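Local coordinates for conserved hypothetical protein (Bacteroides thetaiotaomicron, PDB 2AFC) that probably acts as a macro-domain hydrolase that removes ADP-ribose from thymidine in DNA, at residues 81-86 / 94-99; 102-107 / 137-142; 9-14 / 37-42; 41-46 / 69-74. All coordinates share one frame; numbering follows the deposited sequence.

Contact 1: residues 81-86 / 94-99; sequences GQHGIY and PIRYDA
Two backbone hydrogen bonds tie residues 81-86 to residues 94-99. His-83 N donates a hydrogen bond to Pro-94 O over 2.7 Å, nearly straight at 174°. Arg-96 N reaches Gly-81 O over 2.9 Å. These bonds bracket a single beta bridge between Gln-82 and Ile-95. Arg-96 then turns its side chain back over its own backbone. Its NH1 donates to Ile-95 O over 3.1 Å, meeting the carbonyl from above its plane. The bend at chi2, -56°, brings the guanidinium round to His-83. There the CB of His-83 sits over the centre of one guanidinium face, 3.6 Å from Arg-96 CZ. The imidazole stands at 65° to the guanidinium. Its ND1 comes within 3.1 Å of Arg-96 NH2, but the angle is too poor for a hydrogen bond. In the macro-domain fold this is the point where strand 74-82 ends and the chain returns, through a loop, to start helix 97-113. Arg-96 holds the N-cap position of that helix. With an alanine here, the CB of His-83 would probably lose its guanidinium cover and Ile-95 O its side-chain donor. Pro-94 packs against the loop beyond the strand. Its CD lies 3.0 Å from Tyr-86 O, and its CB and CG run along the same backbone. Ala-99, in the first turn of the helix, rests its CB 3.9 Å from Gly-81 CA. Outside the two segments, Gly-84 N donates a hydrogen bond to Asp-27 OD1.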
loop_
_atom_site.group_PDB
_atom_site.type_symbol
_atom_site.label_atom_id
_atom_site.label_comp_id
_atom_site.label_asym_id
_atom_site.label_seq_id
_atom_site.Cartn_x
_atom_site.Cartn_y
_atom_site.Cartn_z
ATOM N N GLY A 81 5.999 2.558 -3.831
ATOM C CA GLY A 81 7.214 2.006 -3.242
ATOM C C GLY A 81 7.913 1.032 -4.175
ATOM O O GLY A 81 8.772 0.238 -3.768
ATOM N N GLN A 82 7.561 1.109 -5.450
ATOM C CA GLN A 82 8.143 0.216 -6.444
ATOM C C GLN A 82 8.699 0.984 -7.648
ATOM O O GLN A 82 8.037 1.851 -8.225
ATOM C CB GLN A 82 7.075 -0.776 -6.895
ATOM C CG GLN A 82 7.593 -2.170 -7.115
ATOM C CD GLN A 82 6.514 -3.108 -7.617
ATOM O OE1 GLN A 82 5.702 -3.620 -6.840
ATOM N NE2 GLN A 82 6.492 -3.328 -8.930
ATOM N N HIS A 83 9.921 0.653 -8.029
ATOM C CA HIS A 83 10.568 1.319 -9.155
ATOM C C HIS A 83 10.522 0.455 -10.410
ATOM O O HIS A 83 11.284 -0.497 -10.541
ATOM C CB HIS A 83 12.022 1.634 -8.815
ATOM C CG HIS A 83 12.743 2.342 -9.913
ATOM N ND1 HIS A 83 13.952 1.908 -10.411
ATOM C CD2 HIS A 83 12.399 3.431 -10.642
ATOM C CE1 HIS A 83 14.321 2.698 -11.404
ATOM N NE2 HIS A 83 13.395 3.628 -11.564
ATOM N N GLY A 84 9.650 0.804 -11.347
ATOM C CA GLY A 84 9.529 -0.006 -12.543
ATOM C C GLY A 84 8.872 -1.321 -12.147
ATOM O O GLY A 84 8.110 -1.369 -11.184
ATOM N N ILE A 85 9.173 -2.390 -12.872
ATOM C CA ILE A 85 8.598 -3.704 -12.601
ATOM C C ILE A 85 9.678 -4.721 -12.951
ATOM O O ILE A 85 9.618 -5.892 -12.577
ATOM C CB ILE A 85 7.356 -3.948 -13.493
ATOM C CG1 ILE A 85 6.333 -2.831 -13.277
ATOM C CG2 ILE A 85 6.731 -5.288 -13.166
ATOM C CD1 ILE A 85 6.549 -1.614 -14.155
ATOM N N TYR A 86 10.677 -4.226 -13.669
ATOM C CA TYR A 86 11.822 -4.998 -14.131
ATOM C C TYR A 86 12.905 -5.060 -13.060
ATOM O O TYR A 86 12.634 -4.876 -11.882
ATOM C CB TYR A 86 12.376 -4.325 -15.391
ATOM C CG TYR A 86 12.471 -2.815 -15.259
ATOM C CD1 TYR A 86 13.543 -2.215 -14.595
ATOM C CD2 TYR A 86 11.460 -1.989 -15.752
ATOM C CE1 TYR A 86 13.603 -0.829 -14.423
ATOM C CE2 TYR A 86 11.510 -0.605 -15.584
ATOM C CZ TYR A 86 12.582 -0.033 -14.918
ATOM O OH TYR A 86 12.620 1.331 -14.743
ATOM N N PRO A 94 12.835 -4.280 -8.192
ATOM C CA PRO A 94 12.108 -3.012 -8.244
ATOM C C PRO A 94 11.624 -2.427 -6.919
ATOM O O PRO A 94 11.373 -1.216 -6.822
ATOM C CB PRO A 94 10.964 -3.309 -9.222
ATOM C CG PRO A 94 10.738 -4.778 -9.052
ATOM C CD PRO A 94 12.132 -5.331 -8.951
ATOM N N ILE A 95 11.505 -3.267 -5.900
ATOM C CA ILE A 95 11.032 -2.806 -4.604
ATOM C C ILE A 95 12.000 -1.791 -3.985
ATOM O O ILE A 95 13.216 -1.957 -4.055
ATOM C CB ILE A 95 10.856 -3.996 -3.636
ATOM C CG1 ILE A 95 10.156 -3.539 -2.351
ATOM C CG2 ILE A 95 12.219 -4.610 -3.325
ATOM C CD1 ILE A 95 10.938 -2.688 -1.329
ATOM N N ARG A 96 11.447 -0.736 -3.389
ATOM C CA ARG A 96 12.254 0.301 -2.737
ATOM C C ARG A 96 11.863 0.410 -1.278
ATOM O O ARG A 96 10.867 1.054 -0.932
ATOM C CB ARG A 96 12.055 1.664 -3.415
ATOM C CG ARG A 96 12.727 1.788 -4.758
ATOM C CD ARG A 96 14.201 1.504 -4.637
ATOM N NE ARG A 96 14.871 1.606 -5.926
ATOM C CZ ARG A 96 14.869 0.658 -6.855
ATOM N NH1 ARG A 96 14.233 -0.486 -6.642
ATOM N NH2 ARG A 96 15.510 0.852 -7.996
ATOM N N TYR A 97 12.660 -0.217 -0.423
ATOM C CA TYR A 97 12.390 -0.235 1.007
ATOM C C TYR A 97 12.387 1.131 1.675
ATOM O O TYR A 97 11.597 1.353 2.590
ATOM C CB TYR A 97 13.370 -1.167 1.699
ATOM C CG TYR A 97 13.156 -2.617 1.335
ATOM C CD1 TYR A 97 11.972 -3.284 1.688
ATOM C CD2 TYR A 97 14.146 -3.338 0.677
ATOM C CE1 TYR A 97 11.789 -4.646 1.394
ATOM C CE2 TYR A 97 13.976 -4.679 0.383
ATOM C CZ TYR A 97 12.801 -5.328 0.748
ATOM O OH TYR A 97 12.689 -6.675 0.500
ATOM N N ASP A 98 13.256 2.044 1.231
ATOM C CA ASP A 98 13.286 3.386 1.814
ATOM C C ASP A 98 12.023 4.144 1.389
ATOM O O ASP A 98 11.550 5.032 2.092
ATOM C CB ASP A 98 14.539 4.152 1.368
ATOM C CG ASP A 98 15.816 3.550 1.922
ATOM O OD1 ASP A 98 15.870 3.258 3.140
ATOM O OD2 ASP A 98 16.777 3.376 1.150
ATOM N N ALA A 99 11.478 3.782 0.236
ATOM C CA ALA A 99 10.267 4.412 -0.265
ATOM C C ALA A 99 9.061 3.901 0.502
ATOM O O ALA A 99 8.189 4.680 0.884
ATOM C CB ALA A 99 10.095 4.114 -1.733
#

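Contact 2: residues 102-107 / 137-142; sequences QCLKEV and QIIKEE
Leu-104 meets helix 132-144 with one methyl, CD1. This atom lies 3.6 Å from Ile-139 CD1 and 3.7 Å from Ile-138 CG2, touching a different branch of each isoleucine. Ile-138 crosses the leucine at about a right angle. Farther along, Leu-104 CB and Glu-142 CB are 4.1 Å apart, so the apolar contact grades into the stem of the glutamate. Glu-142 is bent at chi2, -55°, which swings its carboxylate round to the side of Lys-105. The lysine runs past this group and curls at chi3, -72°. Its NZ ends 3.6 Å from Glu-142 OE2, a long salt bridge. The firmer partner of that carboxylate is Arg-101, one turn earlier on the lysine's helix, which forms a salt bridge to Glu-142 OE2 and another to Glu-141. The two helix segments run in broadly the same direction. Their axes pass 9.6 Å apart and cross at -36°. Met-79 of strand 74-82, in the macro-domain sheet, touches Leu-104, and the pairing joins helix 97-113 to helix 132-144. The buried carboxylate of Glu-142 thus has two cationic neighbours on helix 97-113. Their charges would be expected to stabilise its ionised form beside the leucine and isoleucines.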
loop_
_atom_site.group_PDB
_atom_site.type_symbol
_atom_site.label_atom_id
_atom_site.label_comp_id
_atom_site.label_asym_id
_atom_site.label_seq_id
_atom_site.Cartn_x
_atom_site.Cartn_y
_atom_site.Cartn_z
ATOM N N GLN A 102 8.900 5.690 3.746
ATOM C CA GLN A 102 8.335 7.033 3.688
ATOM C C GLN A 102 6.833 6.890 3.565
ATOM O O GLN A 102 6.078 7.503 4.322
ATOM C CB GLN A 102 8.848 7.808 2.477
ATOM C CG GLN A 102 10.322 8.135 2.481
ATOM C CD GLN A 102 10.738 8.882 1.223
ATOM O OE1 GLN A 102 10.182 9.942 0.902
ATOM N NE2 GLN A 102 11.712 8.330 0.502
ATOM N N CYS A 103 6.409 6.073 2.602
ATOM C CA CYS A 103 4.991 5.841 2.362
ATOM C C CYS A 103 4.234 5.508 3.644
ATOM O O CYS A 103 3.248 6.169 3.974
ATOM C CB CYS A 103 4.794 4.711 1.336
ATOM S SG CYS A 103 5.209 5.135 -0.386
ATOM N N LEU A 104 4.707 4.492 4.362
ATOM C CA LEU A 104 4.068 4.058 5.599
ATOM C C LEU A 104 4.130 5.149 6.652
ATOM O O LEU A 104 3.166 5.381 7.388
ATOM C CB LEU A 104 4.729 2.780 6.126
ATOM C CG LEU A 104 4.554 1.522 5.266
ATOM C CD1 LEU A 104 5.313 0.380 5.884
ATOM C CD2 LEU A 104 3.087 1.182 5.133
ATOM N N LYS A 105 5.267 5.823 6.717
ATOM C CA LYS A 105 5.447 6.911 7.663
ATOM C C LYS A 105 4.324 7.929 7.412
ATOM O O LYS A 105 3.774 8.502 8.342
ATOM C CB LYS A 105 6.840 7.517 7.455
ATOM C CG LYS A 105 7.196 8.715 8.305
ATOM C CD LYS A 105 8.724 8.886 8.353
ATOM C CE LYS A 105 9.368 7.801 9.218
ATOM N NZ LYS A 105 10.830 7.633 8.987
ATOM N N GLU A 106 3.951 8.103 6.150
ATOM C CA GLU A 106 2.896 9.040 5.798
ATOM C C GLU A 106 1.529 8.441 6.077
ATOM O O GLU A 106 0.571 9.167 6.365
ATOM C CB GLU A 106 3.006 9.418 4.324
ATOM C CG GLU A 106 2.925 10.899 4.087
ATOM C CD GLU A 106 1.537 11.411 4.276
ATOM O OE1 GLU A 106 1.373 12.598 4.627
ATOM O OE2 GLU A 106 0.602 10.618 4.056
ATOM N N VAL A 107 1.432 7.115 5.978
ATOM C CA VAL A 107 0.166 6.450 6.249
ATOM C C VAL A 107 -0.083 6.553 7.748
ATOM O O VAL A 107 -1.214 6.744 8.201
ATOM C CB VAL A 107 0.202 4.956 5.833
ATOM C CG1 VAL A 107 -0.932 4.194 6.509
ATOM C CG2 VAL A 107 0.056 4.833 4.330
ATOM N N GLN A 137 9.700 -5.796 9.407
ATOM C CA GLN A 137 10.382 -4.850 10.290
ATOM C C GLN A 137 9.954 -3.411 10.011
ATOM O O GLN A 137 9.784 -2.616 10.936
ATOM C CB GLN A 137 11.895 -4.966 10.130
ATOM C CG GLN A 137 12.478 -6.206 10.770
ATOM C CD GLN A 137 12.234 -6.233 12.260
ATOM O OE1 GLN A 137 11.634 -7.169 12.785
ATOM N NE2 GLN A 137 12.691 -5.190 12.954
ATOM N N ILE A 138 9.790 -3.083 8.734
ATOM C CA ILE A 138 9.379 -1.745 8.345
ATOM C C ILE A 138 8.018 -1.434 8.943
ATOM O O ILE A 138 7.850 -0.415 9.606
ATOM C CB ILE A 138 9.317 -1.607 6.809
ATOM C CG1 ILE A 138 10.698 -1.897 6.217
ATOM C CG2 ILE A 138 8.877 -0.207 6.427
ATOM C CD1 ILE A 138 11.871 -0.962 6.627
ATOM N N ILE A 139 7.052 -2.319 8.713
ATOM C CA ILE A 139 5.695 -2.152 9.235
ATOM C C ILE A 139 5.757 -1.904 10.736
ATOM O O ILE A 139 5.054 -1.061 11.285
ATOM C CB ILE A 139 4.861 -3.429 9.048
ATOM C CG1 ILE A 139 5.067 -3.996 7.643
ATOM C CG2 ILE A 139 3.397 -3.130 9.339
ATOM C CD1 ILE A 139 4.633 -3.108 6.447
ATOM N N LYS A 140 6.611 -2.682 11.380
ATOM C CA LYS A 140 6.818 -2.631 12.811
ATOM C C LYS A 140 7.308 -1.255 13.259
ATOM O O LYS A 140 6.653 -0.589 14.066
ATOM C CB LYS A 140 7.832 -3.715 13.180
ATOM C CG LYS A 140 8.033 -3.990 14.654
ATOM C CD LYS A 140 9.163 -5.007 14.814
ATOM C CE LYS A 140 9.572 -5.212 16.263
ATOM N NZ LYS A 140 10.827 -6.029 16.346
ATOM N N GLU A 141 8.446 -0.824 12.718
ATOM C CA GLU A 141 9.030 0.460 13.092
ATOM C C GLU A 141 8.197 1.676 12.717
ATOM O O GLU A 141 8.265 2.700 13.388
ATOM C CB GLU A 141 10.431 0.623 12.482
ATOM C CG GLU A 141 11.193 1.817 13.064
ATOM C CD GLU A 141 12.480 2.163 12.319
ATOM O OE1 GLU A 141 13.363 1.290 12.197
ATOM O OE2 GLU A 141 12.615 3.325 11.861
ATOM N N GLU A 142 7.404 1.567 11.657
ATOM C CA GLU A 142 6.605 2.703 11.211
ATOM C C GLU A 142 5.138 2.731 11.636
ATOM O O GLU A 142 4.546 3.809 11.726
ATOM C CB GLU A 142 6.686 2.827 9.690
ATOM C CG GLU A 142 8.087 3.074 9.152
ATOM C CD GLU A 142 8.767 4.290 9.778
ATOM O OE1 GLU A 142 8.090 5.307 10.047
ATOM O OE2 GLU A 142 9.988 4.235 9.997
#

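Contact 3: residues 9-14 / 37-42; sequences DATAPI and LALSKK
The hydroxyl of Thr-11 is gripped from several directions at once. Thr-11 OG1 accepts hydrogen bonds from Lys-42 NZ, over 3.1 Å, and from a bound water. Both carboxylate oxygens of Asp-9 lie close to Thr-11 OG1, OD2 at 2.6 Å and OD1 at 2.8 Å, and either could take the hydroxyl proton. The chi1 of 62° sets OG1 between the backbone N and the carbonyl carbon, facing the aspartate and the lysine. The same water also donates to Ala-38 O over 2.8 Å, so it links the threonine to the helix backbone. Lys-42 approaches Asp-9 from the opposite direction. Its bent last torsion, 58°, turns NZ toward the hydroxyl and leaves a long salt bridge of 3.6 Å to Asp-9 OD2. On the other branch, Thr-11 CG2 is apolar. It lies 3.8 Å from Leu-39 CD2 and also packs near the CB of Ala-38. Phe-35, earlier on the same helix, touches Thr-11 as well. The loop is shaped by Asp-9 itself. Its OD1 accepts from Thr-11 N over 3.1 Å and is met from above the carboxylate plane. This makes an Asx turn inside the type I turn from Asp-9 to Ala-12. Both turns set Thr-11 against helix 35-42. The Asp-Ala-Thr segment follows the first strand of the macro domain. In many relatives an aspartate at this place meets the adenine of ADP-ribose, and Asp-9 is consistent with such a site.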
loop_
_atom_site.group_PDB
_atom_site.type_symbol
_atom_site.label_atom_id
_atom_site.label_comp_id
_atom_site.label_asym_id
_atom_site.label_seq_id
_atom_site.Cartn_x
_atom_site.Cartn_y
_atom_site.Cartn_z
ATOM N N ASP A 9 -9.441 -11.593 2.398
ATOM C CA ASP A 9 -9.333 -10.603 1.330
ATOM C C ASP A 9 -9.215 -9.177 1.889
ATOM O O ASP A 9 -10.106 -8.703 2.599
ATOM C CB ASP A 9 -10.567 -10.751 0.421
ATOM C CG ASP A 9 -10.721 -9.617 -0.568
ATOM O OD1 ASP A 9 -9.702 -9.106 -1.075
ATOM O OD2 ASP A 9 -11.878 -9.247 -0.858
ATOM N N ALA A 10 -8.114 -8.499 1.566
ATOM C CA ALA A 10 -7.873 -7.141 2.052
ATOM C C ALA A 10 -8.860 -6.091 1.533
ATOM O O ALA A 10 -8.975 -5.014 2.114
ATOM C CB ALA A 10 -6.440 -6.716 1.732
ATOM N N THR A 11 -9.564 -6.392 0.445
ATOM C CA THR A 11 -10.549 -5.450 -0.093
ATOM C C THR A 11 -11.884 -5.635 0.634
ATOM O O THR A 11 -12.877 -4.970 0.335
ATOM C CB THR A 11 -10.754 -5.638 -1.628
ATOM O OG1 THR A 11 -11.265 -6.950 -1.902
ATOM C CG2 THR A 11 -9.430 -5.453 -2.365
ATOM N N ALA A 12 -11.886 -6.553 1.594
ATOM C CA ALA A 12 -13.058 -6.850 2.418
ATOM C C ALA A 12 -12.543 -6.930 3.853
ATOM O O ALA A 12 -12.741 -7.937 4.541
ATOM C CB ALA A 12 -13.666 -8.194 2.007
ATOM N N PRO A 13 -11.880 -5.860 4.325
ATOM C CA PRO A 13 -11.314 -5.799 5.676
ATOM C C PRO A 13 -12.323 -5.972 6.798
ATOM O O PRO A 13 -13.463 -5.515 6.713
ATOM C CB PRO A 13 -10.629 -4.431 5.697
ATOM C CG PRO A 13 -11.545 -3.605 4.859
ATOM C CD PRO A 13 -11.829 -4.529 3.687
ATOM N N ILE A 14 -11.881 -6.638 7.856
ATOM C CA ILE A 14 -12.730 -6.899 9.013
ATOM C C ILE A 14 -12.671 -5.749 10.012
ATOM O O ILE A 14 -11.990 -4.739 9.786
ATOM C CB ILE A 14 -12.300 -8.195 9.731
ATOM C CG1 ILE A 14 -10.842 -8.071 10.193
ATOM C CG2 ILE A 14 -12.432 -9.382 8.784
ATOM C CD1 ILE A 14 -10.717 -7.573 11.609
ATOM N N LEU A 37 -6.012 -5.487 -9.321
ATOM C CA LEU A 37 -7.218 -6.005 -9.970
ATOM C C LEU A 37 -8.319 -6.273 -8.958
ATOM O O LEU A 37 -9.501 -6.073 -9.245
ATOM C CB LEU A 37 -6.903 -7.300 -10.725
ATOM C CG LEU A 37 -5.956 -7.167 -11.921
ATOM C CD1 LEU A 37 -5.592 -8.539 -12.457
ATOM C CD2 LEU A 37 -6.622 -6.323 -12.998
ATOM N N ALA A 38 -7.936 -6.731 -7.772
ATOM C CA ALA A 38 -8.932 -7.011 -6.743
ATOM C C ALA A 38 -9.570 -5.694 -6.323
ATOM O O ALA A 38 -10.729 -5.659 -5.912
ATOM C CB ALA A 38 -8.287 -7.694 -5.544
ATOM N N LEU A 39 -8.803 -4.613 -6.430
ATOM C CA LEU A 39 -9.298 -3.292 -6.080
ATOM C C LEU A 39 -10.238 -2.810 -7.167
ATOM O O LEU A 39 -11.269 -2.212 -6.882
ATOM C CB LEU A 39 -8.147 -2.293 -5.944
ATOM C CG LEU A 39 -7.208 -2.357 -4.741
ATOM C CD1 LEU A 39 -6.095 -1.330 -4.958
ATOM C CD2 LEU A 39 -7.971 -2.065 -3.442
ATOM N N SER A 40 -9.876 -3.066 -8.416
ATOM C CA SER A 40 -10.709 -2.643 -9.526
ATOM C C SER A 40 -11.958 -3.514 -9.587
ATOM O O SER A 40 -12.967 -3.126 -10.173
ATOM C CB SER A 40 -9.931 -2.721 -10.836
ATOM O OG SER A 40 -8.807 -1.854 -10.799
ATOM N N LYS A 41 -11.889 -4.693 -8.974
ATOM C CA LYS A 41 -13.033 -5.587 -8.944
ATOM C C LYS A 41 -14.162 -4.877 -8.191
ATOM O O LYS A 41 -15.334 -4.984 -8.562
ATOM C CB LYS A 41 -12.647 -6.888 -8.246
ATOM C CG LYS A 41 -13.767 -7.895 -8.091
ATOM C CD LYS A 41 -13.252 -9.117 -7.341
ATOM C CE LYS A 41 -14.388 -10.020 -6.879
ATOM N NZ LYS A 41 -13.885 -11.165 -6.061
ATOM N N LYS A 42 -13.807 -4.137 -7.143
ATOM C CA LYS A 42 -14.812 -3.403 -6.370
ATOM C C LYS A 42 -14.946 -1.924 -6.737
ATOM O O LYS A 42 -16.053 -1.433 -6.947
ATOM C CB LYS A 42 -14.527 -3.492 -4.866
ATOM C CG LYS A 42 -14.912 -4.805 -4.217
ATOM C CD LYS A 42 -14.882 -4.673 -2.706
ATOM C CE LYS A 42 -15.224 -5.981 -2.030
ATOM N NZ LYS A 42 -14.283 -7.056 -2.446
HETATM O O HOH W 1 -12.084 -7.821 -4.760
#

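Contact 4: residues 41-46 / 69-74; sequences KKWKMP and NVENKL
The CA atoms of Met-45 and Val-70 lie 6.8 Å apart, where the link between helices 35-42 and 45-56 passes strand 65-71. Here the edge strand of the macro-domain sheet has a classic beta bulge, with Val-70 and Glu-71 both opposite Leu-74, and a type II turn runs from Glu-71 to Leu-74. Val-70 lies over one face of the Trp-43 indole in a CH-pi contact. Its CB is 3.6 Å from the centroid of the five-membered ring, 9° off the normal. The Val-70 chi1 of -56° sets CG2 between the backbone N and the carbonyl carbon and over the indole, 3.5 Å from Trp-43 CE2. Lys-42 CB covers the opposite face, so the indole is clamped flat. At the ring edge, Trp-43 NE1 makes a weak hydrogen bond of 3.5 Å to Glu-71 OE2. Leu-74 CD2 comes within 3.7 Å of Trp-43 CZ2. A serine in place of Trp-43 would probably open a gap beside Val-70 and Leu-74 and leave Glu-71 OE2 without this donor. The other methyl of Val-70, CG1, packs 3.6 Å from Pro-46 CG. Met-45 is a selenomethionine, and Met-45 CE lies 3.9 Å from Val-70 O.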
loop_
_atom_site.group_PDB
_atom_site.type_symbol
_atom_site.label_atom_id
_atom_site.label_comp_id
_atom_site.label_asym_id
_atom_site.label_seq_id
_atom_site.Cartn_x
_atom_site.Cartn_y
_atom_site.Cartn_z
ATOM N N LYS A 41 -11.889 -4.693 -8.974
ATOM C CA LYS A 41 -13.033 -5.587 -8.944
ATOM C C LYS A 41 -14.162 -4.877 -8.191
ATOM O O LYS A 41 -15.334 -4.984 -8.562
ATOM C CB LYS A 41 -12.647 -6.888 -8.246
ATOM C CG LYS A 41 -13.767 -7.895 -8.091
ATOM C CD LYS A 41 -13.252 -9.117 -7.341
ATOM C CE LYS A 41 -14.388 -10.020 -6.879
ATOM N NZ LYS A 41 -13.885 -11.165 -6.061
ATOM N N LYS A 42 -13.807 -4.137 -7.143
ATOM C CA LYS A 42 -14.812 -3.403 -6.370
ATOM C C LYS A 42 -14.946 -1.924 -6.737
ATOM O O LYS A 42 -16.053 -1.433 -6.947
ATOM C CB LYS A 42 -14.527 -3.492 -4.866
ATOM C CG LYS A 42 -14.912 -4.805 -4.217
ATOM C CD LYS A 42 -14.882 -4.673 -2.706
ATOM C CE LYS A 42 -15.224 -5.981 -2.030
ATOM N NZ LYS A 42 -14.283 -7.056 -2.446
ATOM N N TRP A 43 -13.825 -1.213 -6.821
ATOM C CA TRP A 43 -13.885 0.216 -7.116
ATOM C C TRP A 43 -13.077 0.670 -8.331
ATOM O O TRP A 43 -11.937 0.249 -8.525
ATOM C CB TRP A 43 -13.408 1.005 -5.900
ATOM C CG TRP A 43 -13.941 0.508 -4.597
ATOM C CD1 TRP A 43 -15.158 0.776 -4.054
ATOM C CD2 TRP A 43 -13.250 -0.324 -3.654
ATOM N NE1 TRP A 43 -15.272 0.169 -2.818
ATOM C CE2 TRP A 43 -14.114 -0.510 -2.550
ATOM C CE3 TRP A 43 -11.985 -0.922 -3.633
ATOM C CZ2 TRP A 43 -13.749 -1.279 -1.430
ATOM C CZ3 TRP A 43 -11.618 -1.690 -2.512
ATOM C CH2 TRP A 43 -12.499 -1.855 -1.430
ATOM N N LYS A 44 -13.664 1.543 -9.142
ATOM C CA LYS A 44 -12.955 2.055 -10.304
ATOM C C LYS A 44 -12.066 3.240 -9.917
ATOM O O LYS A 44 -11.097 3.531 -10.613
ATOM C CB LYS A 44 -13.943 2.478 -11.402
ATOM C CG LYS A 44 -14.968 3.532 -10.990
ATOM C CD LYS A 44 -14.417 4.959 -11.067
ATOM C CE LYS A 44 -15.520 5.991 -10.793
ATOM N NZ LYS A 44 -15.031 7.401 -10.898
HETATM N N MSE A 45 -12.383 3.891 -8.796
HETATM C CA MSE A 45 -11.641 5.070 -8.320
HETATM C C MSE A 45 -10.146 4.934 -8.064
HETATM O O MSE A 45 -9.365 5.750 -8.542
HETATM C CB MSE A 45 -12.307 5.644 -7.073
HETATM C CG MSE A 45 -13.595 6.363 -7.375
HETATM SE SE MSE A 45 -14.177 7.388 -5.867
HETATM C CE MSE A 45 -15.608 6.230 -5.227
ATOM N N PRO A 46 -9.722 3.920 -7.290
ATOM C CA PRO A 46 -8.279 3.809 -7.062
ATOM C C PRO A 46 -7.469 3.783 -8.357
ATOM O O PRO A 46 -6.504 4.532 -8.506
ATOM C CB PRO A 46 -8.162 2.518 -6.272
ATOM C CG PRO A 46 -9.381 2.559 -5.435
ATOM C CD PRO A 46 -10.456 2.989 -6.418
ATOM N N ASN A 69 -10.947 7.970 -1.109
ATOM C CA ASN A 69 -12.102 7.624 -0.291
ATOM C C ASN A 69 -13.082 6.844 -1.175
ATOM O O ASN A 69 -13.886 7.439 -1.895
ATOM C CB ASN A 69 -12.763 8.915 0.209
ATOM C CG ASN A 69 -13.883 8.663 1.193
ATOM O OD1 ASN A 69 -14.746 9.515 1.380
ATOM N ND2 ASN A 69 -13.870 7.502 1.841
ATOM N N VAL A 70 -13.017 5.520 -1.130
ATOM C CA VAL A 70 -13.905 4.717 -1.963
ATOM C C VAL A 70 -15.246 4.427 -1.304
ATOM O O VAL A 70 -16.232 4.152 -1.986
ATOM C CB VAL A 70 -13.256 3.382 -2.355
ATOM C CG1 VAL A 70 -11.930 3.638 -3.060
ATOM C CG2 VAL A 70 -13.064 2.525 -1.130
ATOM N N GLU A 71 -15.296 4.492 0.020
ATOM C CA GLU A 71 -16.550 4.231 0.701
ATOM C C GLU A 71 -16.592 4.841 2.089
ATOM O O GLU A 71 -15.578 5.318 2.595
ATOM C CB GLU A 71 -16.771 2.726 0.766
ATOM C CG GLU A 71 -18.220 2.312 0.839
ATOM C CD GLU A 71 -18.405 0.902 0.347
ATOM O OE1 GLU A 71 -19.543 0.380 0.397
ATOM O OE2 GLU A 71 -17.394 0.319 -0.101
ATOM N N ASN A 72 -17.772 4.826 2.703
ATOM C CA ASN A 72 -17.950 5.391 4.038
ATOM C C ASN A 72 -16.949 4.811 5.032
ATOM O O ASN A 72 -16.965 3.617 5.316
ATOM C CB ASN A 72 -19.374 5.140 4.532
ATOM C CG ASN A 72 -19.645 5.768 5.890
ATOM O OD1 ASN A 72 -19.410 6.962 6.094
ATOM N ND2 ASN A 72 -20.153 4.966 6.822
ATOM N N LYS A 73 -16.071 5.665 5.550
ATOM C CA LYS A 73 -15.061 5.246 6.515
ATOM C C LYS A 73 -14.096 4.247 5.905
ATOM O O LYS A 73 -13.573 3.375 6.600
ATOM C CB LYS A 73 -15.728 4.626 7.749
ATOM C CG LYS A 73 -16.531 5.610 8.583
ATOM C CD LYS A 73 -17.162 4.946 9.802
ATOM C CE LYS A 73 -17.668 5.997 10.787
ATOM N NZ LYS A 73 -18.653 6.937 10.176
ATOM N N LEU A 74 -13.850 4.370 4.607
ATOM C CA LEU A 74 -12.944 3.440 3.941
ATOM C C LEU A 74 -12.061 4.142 2.913
ATOM O O LEU A 74 -12.564 4.810 2.003
ATOM C CB LEU A 74 -13.755 2.321 3.265
ATOM C CG LEU A 74 -12.926 1.207 2.623
ATOM C CD1 LEU A 74 -12.082 0.547 3.703
ATOM C CD2 LEU A 74 -13.832 0.182 1.926
#

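In the fold
Contacts 3 and 4 share Lys-41 and Lys-42, with centres about 9 Å apart. They touch where Thr-11 O meets Trp-43 CH2 at 3.6 Å. Contacts 1 and 2 lie across the chain's centre from them and both use helix 97-113, at its start and midway. Contact 2 is the most buried and joins helix to helix by apolar side chains with a charged pair at the margin. The other three are partly buried. Contact 1 relies on backbone bonds at a strand end, contact 3 on a polar cluster between a loop and helix 35-42, and contact 4 on an aromatic face against the edge strand. Strands 74-82 and 65-71, neighbours in one sheet, connect contacts 1 and 4.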